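Local atomic coordinates of nitronate monooxygenase family protein (Pseudomonas aeruginosa, PDB entry 4QIT), a protein that uses flavin mononucleotide and molecular oxygen to carry out the oxidative denitrification of alkyl nitronates, with propionate 3-nitronate as its best substrate. Residues V136-F140 with G141-R145; V160-T164 with P165-A169. The protein carries 1 engineered substitution. All coordinates share one frame; numbering follows the deposited sequence.

Overall arrangement
Contacts 1 and 2 follow each other along the chain, in successive strand-to-helix connections of the TIM barrel. In contact 1 strand 135-139 gives way to the loop that leads to helix 145-153; in contact 2 strand 157-162 turns into helix 165-173. The two strands are parallel neighbours in the barrel sheet, and the contact centres lie about 11 Å apart. They touch directly: Cys161 N lies 3.1 Å from Phe138 O, a probable hydrogen bond, and CG1 of Val160 packs on Gly141 O. Contact 1 supplies His139 to the flavin pocket, whereas contact 2 stands farther back, Thr163 being about 8 Å from the flavin by its side chain.

Contact 1 of 2, residues V136-F140 with G141-R145; sequences VSFHF and GAPPR. With FMN (flavin mononucleotide), chain C.
Phe138 turns one face of its ring to Pro143, whose CG stands over the centre, 3.4 Å from the centroid and 5° off the normal. In this CH-pi contact the loop after TIM-barrel strand 135-139 packs back against the strand it has just left. With CG anti to its carbonyl carbon (chi1 -63°), Phe138 swings its ring to where the proline passes; Phe118 adds a further aromatic neighbour. Both residue types suit the site: a flat apolar face receives a methylene of a rigid pyrrolidine ring. Pro144, next in the chain, is the N-cap of helix 145-153.

Alternation along the strand sends His139 the other way, into the flavin pocket. FMN C2 lies 3.6 Å above one face of the imidazole, toward its rim, although the modelled approach of FMN O2 is doubtfully short. His139 NE2 is hydrogen-bonded to the backbone O of Ser189, which helps fix the ring's rotation. Phe140 spreads a ring face over His139 CD2 and meets Phe77 edge-to-face, close to the bound nitroethane. Gly141 is almost fully extended, with no CB to press on Phe140 O, and its own buried, partnerless O sits 3.6 Å from Phe138 CB.

Contact 2 of 2, residues V160-T164 with P165-A169; sequences VCATT and PEEAA
Glu167 OE1 is gripped by two donors of one residue: Thr163 OG1 at 2.7 Å and Thr163 N at 2.8 Å. The amide points almost straight down the C-O bond of the acceptor; the hydroxyl approaches 36° out of the carboxylate plane. An extended chain beyond CG carries the carboxylate back from the first helical turn to the residue just past the end of strand 157-162, where a threonine can offer backbone and side-chain hydrogens together. The other oxygen, OE2, takes the backbone N of Phe193, so the buried carboxylate is held through both oxygens, and these donors probably help to stabilise its negative charge.

Here strand 157-162 passes into helix 165-173 within a beta-alpha-beta unit of the TIM barrel, and Thr164 is the N-cap. Its OG1, set between backbone N and carbonyl carbon (chi1 67°), accepts from Glu167 N at 2.9 Å with an N-H...O angle of 164°. A classic capping box would have the glutamate answer the N-cap amide; in this turn it takes the amide one residue earlier. Thr164 O meanwhile receives Ala168 N in its carbonyl plane.

Pro165 suits the first helical position, which has no need of an N-H for helical bonding, though its CD sits tightly, 3.4 Å from Thr164 CB. Glu166, more exposed, directs OE1 to a salt bridge with Arg271 of the second subunit. On the strand side Ala162 is small enough to let the helix approach, its CB resting 3.7 Å from Glu167 CB and 4.3 Å from Ala168 CB.

Contact 1 of 2, residues V136-F140 with G141-R145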
ATOM      1  N   VAL A 136       8.081  26.048  -1.147  1.00 11.35           N
ATOM      2  CA  VAL A 136       7.112  25.839  -2.216  1.00 13.04           C
ATOM      3  C   VAL A 136       7.143  24.365  -2.611  1.00 12.92           C
ATOM      4  O   VAL A 136       8.214  23.795  -2.825  1.00 13.03           O
ATOM      5  CB  VAL A 136       7.401  26.731  -3.444  1.00 13.81           C
ATOM      6  CG1 VAL A 136       6.524  26.322  -4.642  1.00 13.03           C
ATOM      7  CG2 VAL A 136       7.191  28.204  -3.095  1.00 15.53           C
ATOM      8  N   SER A 137       5.968  23.736  -2.670  1.00 12.66           N
ATOM      9  CA  SER A 137       5.876  22.321  -3.000  1.00 11.87           C
ATOM     10  C   SER A 137       5.066  22.095  -4.274  1.00 10.15           C
ATOM     11  O   SER A 137       4.185  22.896  -4.611  1.00 12.38           O
ATOM     12  CB  SER A 137       5.239  21.552  -1.839  1.00 14.72           C
ATOM     13  OG  SER A 137       6.130  21.435  -0.750  1.00 29.72           O
ATOM     14  N   PHE A 138       5.360  20.994  -4.963  1.00 10.10           N
ATOM     15  CA  PHE A 138       4.692  20.660  -6.211  1.00 10.87           C
ATOM     16  C   PHE A 138       4.151  19.244  -6.186  1.00 10.34           C
ATOM     17  O   PHE A 138       4.795  18.331  -5.647  1.00 12.40           O
ATOM     18  CB  PHE A 138       5.651  20.836  -7.398  1.00 10.50           C
ATOM     19  CG  PHE A 138       6.109  22.250  -7.574  1.00 10.67           C
ATOM     20  CD1 PHE A 138       5.285  23.178  -8.179  1.00 12.53           C
ATOM     21  CD2 PHE A 138       7.354  22.657  -7.111  1.00 12.46           C
ATOM     22  CE1 PHE A 138       5.686  24.506  -8.342  1.00 13.09           C
ATOM     23  CE2 PHE A 138       7.774  23.984  -7.272  1.00 14.00           C
ATOM     24  CZ  PHE A 138       6.937  24.908  -7.881  1.00 11.91           C
ATOM     25  N   HIS A 139       2.972  19.073  -6.779  1.00  9.76           N
ATOM     26  CA  HIS A 139       2.272  17.792  -6.835  1.00 10.39           C
ATOM     27  C   HIS A 139       2.004  17.455  -8.293  1.00 11.85           C
ATOM     28  O   HIS A 139       1.676  18.347  -9.078  1.00 13.02           O
ATOM     29  CB  HIS A 139       0.933  17.896  -6.101  1.00 12.26           C
ATOM     30  CG  HIS A 139       0.418  16.588  -5.587  1.00 11.35           C
ATOM     31  ND1 HIS A 139       1.120  15.819  -4.679  1.00 13.64           N
ATOM     32  CD2 HIS A 139      -0.729  15.916  -5.836  1.00 14.61           C
ATOM     33  CE1 HIS A 139       0.432  14.734  -4.399  1.00 15.66           C
ATOM     34  NE2 HIS A 139      -0.698  14.762  -5.092  1.00 12.06           N
ATOM     35  N   PHE A 140       2.138  16.170  -8.629  1.00 10.32           N
ATOM     36  CA  PHE A 140       1.872  15.600  -9.963  1.00 10.98           C
ATOM     37  C   PHE A 140       3.050  15.676 -10.923  1.00 13.57           C
ATOM     38  O   PHE A 140       3.003  15.068 -11.995  1.00 14.32           O
ATOM     39  CB  PHE A 140       0.643  16.210 -10.660  1.00 11.70           C
ATOM     40  CG  PHE A 140      -0.648  16.080  -9.898  1.00 10.50           C
ATOM     41  CD1 PHE A 140      -1.035  14.880  -9.307  1.00  9.14           C
ATOM     42  CD2 PHE A 140      -1.506  17.167  -9.821  1.00 11.38           C
ATOM     43  CE1 PHE A 140      -2.254  14.789  -8.646  1.00 11.73           C
ATOM     44  CE2 PHE A 140      -2.713  17.085  -9.160  1.00 12.11           C
ATOM     45  CZ  PHE A 140      -3.091  15.895  -8.568  1.00 12.25           C
ATOM     46  N   GLY A 141       4.085  16.425 -10.559  1.00 11.55           N
ATOM     47  CA  GLY A 141       5.260  16.564 -11.410  1.00 12.17           C
ATOM     48  C   GLY A 141       6.242  17.570 -10.839  1.00 13.24           C
ATOM     49  O   GLY A 141       5.946  18.269  -9.860  1.00 13.82           O
ATOM     50  N   ALA A 142       7.418  17.649 -11.454  1.00 16.87           N
ATOM     51  CA  ALA A 142       8.402  18.646 -11.058  1.00 16.55           C
ATOM     52  C   ALA A 142       8.471  19.704 -12.147  1.00 19.67           C
ATOM     53  O   ALA A 142       8.390  19.380 -13.338  1.00 22.52           O
ATOM     54  CB  ALA A 142       9.757  18.008 -10.858  1.00 19.27           C
ATOM     55  N   PRO A 143       8.614  20.974 -11.753  1.00 19.40           N
ATOM     56  CA  PRO A 143       8.808  22.022 -12.755  1.00 18.93           C
ATOM     57  C   PRO A 143      10.172  21.862 -13.418  1.00 17.67           C
ATOM     58  O   PRO A 143      11.016  21.124 -12.902  1.00 17.70           O
ATOM     59  CB  PRO A 143       8.806  23.309 -11.921  1.00 19.54           C
ATOM     60  CG  PRO A 143       8.126  22.942 -10.629  1.00 17.36           C
ATOM     61  CD  PRO A 143       8.514  21.522 -10.389  1.00 17.08           C
ATOM     62  N   PRO A 144      10.390  22.546 -14.553  1.00 20.24           N
ATOM     63  CA  PRO A 144      11.736  22.558 -15.128  1.00 24.36           C
ATOM     64  C   PRO A 144      12.793  23.018 -14.120  1.00 21.59           C
ATOM     65  O   PRO A 144      12.513  23.822 -13.224  1.00 19.76           O
ATOM     66  CB  PRO A 144      11.618  23.577 -16.265  1.00 22.38           C
ATOM     67  CG  PRO A 144      10.188  23.517 -16.671  1.00 21.92           C
ATOM     68  CD  PRO A 144       9.419  23.270 -15.395  1.00 22.53           C
ATOM     69  N   ARG A 145      14.006  22.498 -14.277  1.00 22.59           N
ATOM     70  CA  ARG A 145      15.115  22.811 -13.382  1.00 21.28           C
ATOM     71  C   ARG A 145      15.360  24.311 -13.211  1.00 21.65           C
ATOM     72  O   ARG A 145      15.635  24.780 -12.104  1.00 18.69           O
ATOM     73  CB  ARG A 145      16.386  22.127 -13.886  1.00 27.56           C
ATOM     74  CG  ARG A 145      17.653  22.596 -13.203  1.00 28.52           C
ATOM     75  CD  ARG A 145      18.247  21.503 -12.339  1.00 32.83           C
ATOM     76  NE  ARG A 145      19.705  21.476 -12.436  1.00 35.30           N
ATOM     77  CZ  ARG A 145      20.472  20.557 -11.859  1.00 39.67           C
ATOM     78  NH1 ARG A 145      19.920  19.584 -11.146  1.00 32.81           N
ATOM     79  NH2 ARG A 145      21.791  20.605 -11.998  1.00 37.04           N
TER
HETATM   80  N1  FMN C 401      -1.443  17.036  -1.823  1.00 26.23           N
HETATM   81  C2  FMN C 401      -1.132  18.098  -2.662  1.00 22.75           C
HETATM   82  O2  FMN C 401      -0.029  18.131  -3.194  1.00 31.43           O
HETATM   83  N3  FMN C 401      -2.020  19.126  -2.883  1.00 21.59           N
HETATM   84  C4  FMN C 401      -3.258  19.074  -2.278  1.00 21.28           C
HETATM   85  O4  FMN C 401      -4.089  19.960  -2.455  1.00 20.96           O
HETATM   86  C4A FMN C 401      -3.577  18.012  -1.451  1.00 27.42           C
HETATM   87  N5  FMN C 401      -4.817  17.992  -0.869  1.00 27.68           N
HETATM   88  C5A FMN C 401      -5.173  16.969  -0.023  1.00 23.83           C
HETATM   89  C6  FMN C 401      -6.434  17.000   0.554  1.00 22.71           C
HETATM   90  C7  FMN C 401      -6.834  16.004   1.420  1.00 21.93           C
HETATM   91  C7M FMN C 401      -8.206  16.120   2.022  1.00 23.97           C
HETATM   92  C8  FMN C 401      -5.971  14.943   1.697  1.00 21.00           C
HETATM   93  C8M FMN C 401      -6.402  13.841   2.622  1.00 22.62           C
HETATM   94  C9  FMN C 401      -4.702  14.913   1.107  1.00 23.22           C
HETATM   95  C9A FMN C 401      -4.289  15.933   0.242  1.00 24.50           C
HETATM   96  N10 FMN C 401      -3.027  15.938  -0.356  1.00 25.57           N
HETATM   97  C10 FMN C 401      -2.678  16.981  -1.210  1.00 24.26           C
HETATM   98  C1' FMN C 401      -2.063  14.806  -0.107  1.00 23.08           C
HETATM   99  C2' FMN C 401      -1.092  15.082   1.028  1.00 23.73           C
HETATM  100  O2' FMN C 401      -0.108  15.983   0.590  1.00 23.23           O
HETATM  101  C3' FMN C 401      -0.390  13.806   1.471  1.00 20.65           C
HETATM  102  O3' FMN C 401       0.088  13.055   0.375  1.00 19.08           O
HETATM  103  C4' FMN C 401      -1.402  12.956   2.207  1.00 18.01           C
HETATM  104  O4' FMN C 401      -2.270  13.792   2.950  1.00 20.42           O
HETATM  105  C5' FMN C 401      -0.662  12.045   3.170  1.00 17.85           C
HETATM  106  O5' FMN C 401      -1.587  11.053   3.498  1.00 10.56           O
HETATM  107  P   FMN C 401      -2.334  11.040   4.902  1.00  7.93           P
HETATM  108  O1P FMN C 401      -1.529  11.822   5.907  1.00 10.49           O
HETATM  109  O2P FMN C 401      -2.521   9.602   5.273  1.00  8.78           O
HETATM  110  O3P FMN C 401      -3.636  11.726   4.653  1.00 10.36           O

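Contact 2 of 2, residues V160-T164 with P165-A169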
ATOM      1  N   VAL A 160       9.075  18.333  -3.895  1.00 10.55           N
ATOM      2  CA  VAL A 160       8.217  17.718  -4.905  1.00 11.32           C
ATOM      3  C   VAL A 160       7.795  16.330  -4.446  1.00  8.24           C
ATOM      4  O   VAL A 160       8.606  15.570  -3.916  1.00 10.52           O
ATOM      5  CB  VAL A 160       8.921  17.609  -6.290  1.00 12.48           C
ATOM      6  CG1 VAL A 160       7.949  17.075  -7.345  1.00 11.91           C
ATOM      7  CG2 VAL A 160       9.470  18.953  -6.744  1.00 13.77           C
ATOM      8  N   CYS A 161       6.522  16.002  -4.637  1.00 10.68           N
ATOM      9  CA  CYS A 161       6.016  14.681  -4.302  1.00 11.11           C
ATOM     10  C   CYS A 161       6.387  13.642  -5.364  1.00 10.66           C
ATOM     11  O   CYS A 161       6.346  13.925  -6.575  1.00 11.57           O
ATOM     12  CB  CYS A 161       4.500  14.758  -4.174  1.00 10.46           C
ATOM     13  SG  CYS A 161       3.717  13.202  -3.792  1.00 13.67           S
ATOM     14  N   ALA A 162       6.763  12.448  -4.917  1.00  9.16           N
ATOM     15  CA  ALA A 162       7.004  11.323  -5.826  1.00 10.30           C
ATOM     16  C   ALA A 162       6.393  10.060  -5.241  1.00  9.74           C
ATOM     17  O   ALA A 162       6.336   9.915  -4.011  1.00 10.26           O
ATOM     18  CB  ALA A 162       8.489  11.128  -6.053  1.00 11.42           C
ATOM     19  N   THR A 163       5.952   9.146  -6.107  1.00  9.08           N
ATOM     20  CA  THR A 163       5.348   7.888  -5.654  1.00  8.56           C
ATOM     21  C   THR A 163       6.206   6.663  -5.942  1.00  9.77           C
ATOM     22  O   THR A 163       5.870   5.563  -5.519  1.00  9.29           O
ATOM     23  CB  THR A 163       3.931   7.648  -6.242  1.00  9.09           C
ATOM     24  OG1 THR A 163       4.027   7.395  -7.652  1.00  9.72           O
ATOM     25  CG2 THR A 163       3.012   8.829  -5.959  1.00  9.31           C
ATOM     26  N   THR A 164       7.303   6.853  -6.675  1.00  9.97           N
ATOM     27  CA  THR A 164       8.174   5.740  -7.061  1.00 10.72           C
ATOM     28  C   THR A 164       9.610   6.223  -7.096  1.00 10.96           C
ATOM     29  O   THR A 164       9.855   7.424  -7.204  1.00 11.21           O
ATOM     30  CB  THR A 164       7.866   5.216  -8.487  1.00 11.66           C
ATOM     31  OG1 THR A 164       8.205   6.234  -9.443  1.00 12.71           O
ATOM     32  CG2 THR A 164       6.403   4.811  -8.638  1.00 13.39           C
ATOM     33  N   PRO A 165      10.564   5.287  -7.039  1.00 11.11           N
ATOM     34  CA  PRO A 165      11.976   5.651  -7.225  1.00 11.25           C
ATOM     35  C   PRO A 165      12.235   6.354  -8.561  1.00 13.11           C
ATOM     36  O   PRO A 165      13.082   7.257  -8.620  1.00 13.92           O
ATOM     37  CB  PRO A 165      12.672   4.293  -7.199  1.00 13.39           C
ATOM     38  CG  PRO A 165      11.826   3.479  -6.259  1.00 13.61           C
ATOM     39  CD  PRO A 165      10.415   3.886  -6.598  1.00 11.29           C
ATOM     40  N   GLU A 166      11.517   5.967  -9.611  1.00 11.67           N
ATOM     41  CA  GLU A 166      11.683   6.619 -10.910  1.00 12.24           C
ATOM     42  C   GLU A 166      11.235   8.084 -10.848  1.00 14.90           C
ATOM     43  O   GLU A 166      11.897   8.975 -11.382  1.00 15.72           O
ATOM     44  CB  GLU A 166      10.938   5.854 -12.014  1.00 14.09           C
ATOM     45  CG  GLU A 166      11.473   4.436 -12.306  1.00 17.84           C
ATOM     46  CD  GLU A 166      11.250   3.437 -11.175  1.00 22.47           C
ATOM     47  OE1 GLU A 166      10.298   3.608 -10.377  1.00 18.34           O
ATOM     48  OE2 GLU A 166      12.031   2.467 -11.078  1.00 29.63           O
ATOM     49  N   GLU A 167      10.116   8.345 -10.176  1.00 11.15           N
ATOM     50  CA  GLU A 167       9.671   9.721 -10.009  1.00 12.97           C
ATOM     51  C   GLU A 167      10.627  10.498  -9.107  1.00 12.65           C
ATOM     52  O   GLU A 167      10.882  11.679  -9.342  1.00 12.24           O
ATOM     53  CB  GLU A 167       8.221   9.766  -9.501  1.00 10.52           C
ATOM     54  CG  GLU A 167       7.224   9.356 -10.591  1.00 12.40           C
ATOM     55  CD  GLU A 167       5.814   9.138 -10.072  1.00 12.13           C
ATOM     56  OE1 GLU A 167       5.599   9.235  -8.840  1.00 12.14           O
ATOM     57  OE2 GLU A 167       4.916   8.853 -10.897  1.00 12.66           O
ATOM     58  N   ALA A 168      11.172   9.830  -8.095  1.00 12.68           N
ATOM     59  CA  ALA A 168      12.141  10.465  -7.205  1.00 11.86           C
ATOM     60  C   ALA A 168      13.402  10.882  -7.969  1.00 14.38           C
ATOM     61  O   ALA A 168      13.985  11.923  -7.672  1.00 15.20           O
ATOM     62  CB  ALA A 168      12.492   9.543  -6.057  1.00 14.93           C
ATOM     63  N   ALA A 169      13.804  10.083  -8.958  1.00 14.85           N
ATOM     64  CA  ALA A 169      14.959  10.430  -9.790  1.00 17.75           C
ATOM     65  C   ALA A 169      14.709  11.717 -10.574  1.00 16.50           C
ATOM     66  O   ALA A 169      15.619  12.530 -10.770  1.00 17.84           O
ATOM     67  CB  ALA A 169      15.301   9.286 -10.729  1.00 16.28           C
TER